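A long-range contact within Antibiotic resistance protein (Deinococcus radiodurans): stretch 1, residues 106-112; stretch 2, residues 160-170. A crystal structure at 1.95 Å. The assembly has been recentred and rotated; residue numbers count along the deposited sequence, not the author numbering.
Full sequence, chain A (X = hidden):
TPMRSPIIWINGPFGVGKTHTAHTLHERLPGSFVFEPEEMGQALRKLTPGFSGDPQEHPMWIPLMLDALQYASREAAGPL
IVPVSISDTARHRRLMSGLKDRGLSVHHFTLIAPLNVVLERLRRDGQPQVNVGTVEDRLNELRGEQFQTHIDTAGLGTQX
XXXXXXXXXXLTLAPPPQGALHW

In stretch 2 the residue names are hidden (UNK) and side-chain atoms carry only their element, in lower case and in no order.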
# COMPACT_ATOMS: atom_id res chain seq x y z
N VAL A 106 2.23 19.73 -9.38
CA VAL A 106 3.40 19.56 -8.53
C VAL A 106 4.36 18.56 -9.13
O VAL A 106 3.96 17.62 -9.81
CB VAL A 106 3.05 19.21 -7.02
CG1 VAL A 106 1.86 20.03 -6.53
CG2 VAL A 106 2.83 17.74 -6.79
N HIS A 107 5.64 18.76 -8.84
CA HIS A 107 6.66 17.78 -9.12
C HIS A 107 6.78 16.85 -7.94
O HIS A 107 7.37 17.19 -6.91
CB HIS A 107 7.99 18.48 -9.32
CG HIS A 107 7.99 19.42 -10.48
ND1 HIS A 107 8.20 18.99 -11.78
CD2 HIS A 107 7.82 20.76 -10.55
CE1 HIS A 107 8.16 20.02 -12.59
NE2 HIS A 107 7.95 21.12 -11.87
N HIS A 108 6.21 15.67 -8.09
CA HIS A 108 6.12 14.75 -7.03
C HIS A 108 7.08 13.56 -7.18
O HIS A 108 7.16 12.91 -8.24
CB HIS A 108 4.71 14.32 -6.81
CG HIS A 108 4.04 13.74 -8.00
ND1 HIS A 108 4.09 12.39 -8.29
CD2 HIS A 108 3.28 14.31 -8.96
CE1 HIS A 108 3.37 12.16 -9.38
NE2 HIS A 108 2.86 13.31 -9.80
N PHE A 109 7.76 13.30 -6.09
CA PHE A 109 8.81 12.31 -5.99
C PHE A 109 8.63 11.48 -4.77
O PHE A 109 8.17 12.00 -3.72
CB PHE A 109 10.19 13.01 -5.86
CG PHE A 109 10.53 13.89 -6.99
CD1 PHE A 109 10.93 13.35 -8.22
CD2 PHE A 109 10.41 15.29 -6.88
CE1 PHE A 109 11.24 14.16 -9.27
CE2 PHE A 109 10.71 16.11 -7.94
CZ PHE A 109 11.14 15.57 -9.13
N THR A 110 9.05 10.21 -4.85
CA THR A 110 9.16 9.30 -3.70
C THR A 110 10.60 8.80 -3.62
O THR A 110 11.15 8.34 -4.61
CB THR A 110 8.15 8.14 -3.81
OG1 THR A 110 6.82 8.68 -3.74
CG2 THR A 110 8.30 7.08 -2.70
N LEU A 111 11.22 9.00 -2.46
CA LEU A 111 12.59 8.53 -2.22
C LEU A 111 12.60 7.09 -1.93
O LEU A 111 11.96 6.63 -0.98
CB LEU A 111 13.21 9.27 -1.06
CG LEU A 111 13.13 10.78 -1.21
CD1 LEU A 111 13.91 11.50 -0.12
CD2 LEU A 111 13.60 11.21 -2.59
N ILE A 112 13.36 6.35 -2.75
CA ILE A 112 13.65 4.95 -2.51
C ILE A 112 15.01 4.82 -1.83
O ILE A 112 16.05 4.93 -2.46
CB ILE A 112 13.68 4.15 -3.82
CG1 ILE A 112 12.38 4.37 -4.62
CG2 ILE A 112 13.97 2.65 -3.52
CD1 ILE A 112 11.12 4.25 -3.75
N UNK A 160 23.62 15.50 -3.13
CA UNK A 160 23.37 14.86 -4.41
C UNK A 160 21.89 14.51 -4.71
O UNK A 160 21.45 14.58 -5.85
c UNK A 160 26.53 12.63 -4.40
o UNK A 160 26.47 12.07 -3.29
c UNK A 160 25.68 13.87 -4.73
c UNK A 160 24.22 13.60 -4.51
n UNK A 160 27.32 12.20 -5.38
N UNK A 161 21.12 14.11 -3.70
CA UNK A 161 19.65 13.89 -3.91
C UNK A 161 19.00 15.19 -4.30
O UNK A 161 18.21 15.26 -5.24
c UNK A 161 17.48 13.03 -2.84
c UNK A 161 19.71 12.04 -2.31
c UNK A 161 19.02 13.31 -2.65
N UNK A 162 19.38 16.25 -3.61
CA UNK A 162 18.85 17.56 -3.88
C UNK A 162 19.16 17.96 -5.30
O UNK A 162 18.30 18.43 -6.03
c UNK A 162 19.39 18.60 -2.83
N UNK A 163 20.40 17.69 -5.72
CA UNK A 163 20.87 18.06 -7.04
C UNK A 163 20.12 17.31 -8.16
O UNK A 163 19.75 17.89 -9.17
c UNK A 163 24.66 18.64 -6.12
c UNK A 163 22.40 17.81 -7.14
c UNK A 163 23.20 18.96 -6.47
o UNK A 163 25.33 19.56 -5.59
o UNK A 163 25.14 17.50 -6.34
N UNK A 164 19.90 16.02 -7.92
CA UNK A 164 19.15 15.11 -8.78
C UNK A 164 17.70 15.58 -8.94
O UNK A 164 17.17 15.63 -10.04
c UNK A 164 18.60 12.59 -8.94
o UNK A 164 20.42 12.69 -10.42
n UNK A 164 18.38 12.36 -11.31
c UNK A 164 19.21 12.54 -10.28
c UNK A 164 19.19 13.73 -8.12
N UNK A 165 17.08 15.96 -7.83
CA UNK A 165 15.71 16.46 -7.85
C UNK A 165 15.64 17.77 -8.59
O UNK A 165 14.79 17.95 -9.47
c UNK A 165 15.15 16.61 -6.43
c UNK A 165 14.60 15.18 -4.38
c UNK A 165 14.97 15.22 -5.82
c UNK A 165 13.84 17.42 -6.47
N UNK A 166 16.55 18.68 -8.28
CA UNK A 166 16.58 19.93 -9.04
C UNK A 166 16.77 19.71 -10.55
O UNK A 166 16.12 20.37 -11.33
c UNK A 166 17.64 20.90 -8.49
N UNK A 167 17.68 18.83 -10.96
CA UNK A 167 17.89 18.53 -12.40
C UNK A 167 16.63 18.01 -13.07
O UNK A 167 16.28 18.41 -14.17
c UNK A 167 19.06 17.48 -12.60
N UNK A 168 15.92 17.11 -12.38
CA UNK A 168 14.71 16.54 -12.95
C UNK A 168 13.67 17.62 -13.18
O UNK A 168 13.05 17.64 -14.24
o UNK A 168 15.32 11.98 -11.31
c UNK A 168 14.59 12.83 -11.79
c UNK A 168 14.20 15.38 -12.08
n UNK A 168 13.33 12.58 -12.15
c UNK A 168 15.17 14.22 -12.12
N UNK A 169 13.53 18.56 -12.25
CA UNK A 169 12.50 19.60 -12.39
C UNK A 169 12.94 20.85 -13.20
O UNK A 169 12.14 21.76 -13.43
c UNK A 169 11.94 20.02 -11.01
c UNK A 169 11.51 18.77 -10.23
c UNK A 169 12.94 20.77 -10.22
N UNK A 170 14.20 20.90 -13.61
CA UNK A 170 14.68 21.99 -14.48
C UNK A 170 15.07 23.26 -13.73
O UNK A 170 15.00 24.35 -14.27

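Position 160 carries three carbons in a row, the third bearing one oxygen and one nitrogen: an amide of glutamine length, Gln160, well out of reach of the strand. Position 161 has three carbons, one bonded to CA and carrying the other two. That fork is valine, and Val161 points its CA-to-CB bond toward stretch 1, where CG1 lies 4.3 Å from Leu111 CD2. Position 162 has a lone carbon, hence Ala162, out of reach. Position 163 repeats the three-carbon chain, but its last carbon holds two oxygens, a carboxylate: Glu163, also remote.

Position 164 again ends in one oxygen and one nitrogen after three carbons, so it is Gln164; it does not touch the strand. Four carbons, forked at the first with one arm two carbons long, mark position 165 as Ile165. Its CA-to-CB bond points sideways, yet CG2 comes within 3.7 Å of Phe109 CE2, and CD1 lies 4.5 Å from Leu111 CD2. Positions 166 and 167 each have a single side-chain carbon: Ala166, pointing away from the strand, and Ala167, out of its reach.

At position 168, three carbons lead to one oxygen and one nitrogen, giving Gln168. Its NE2 sits 3.9 Å from Phe109 CE1, at the ring edge and near its plane, while its OE1 accepts a hydrogen bond from Gln164 NE2 at 3.1 Å with an N-H...acceptor angle of 166°, one helical turn back. Position 169 has one carbon carrying two more, so it is Val169. Its CG1 approaches Phe109 CZ to 3.4 Å at the ring edge and also lies over one face of His107, 3.9 Å from the ring centroid and 29° off the normal, a CH-pi contact. Position 170 has no side-chain atoms: Gly170. Its phi of 84° favours glycine, and its N makes two weak bonds back, to Ala166 O (3.0 Å) and Ala167 O (3.3 Å), closing the helix in a Schellman motif.

The strand and helix axes run at 144°, nearer antiparallel than parallel, with a closest approach of 10.1 Å. Alternate strand residues His107, Phe109 and Leu111 therefore pair with Val169, Ile165 and Val161, spaced four apart so that successive helical turns present one side to the strand. The CA separations widen along this register, from 6.9 Å (His107 to Val169) through 8.3 Å (Phe109 to Ile165) to 9.0 Å (Leu111 to Val161). No hydrogen bond crosses between the stretches; mainly apolar packing buries 298 Å², summed over both sides.

Stretch 2, residues 160-170: QVAEQIAAQVG
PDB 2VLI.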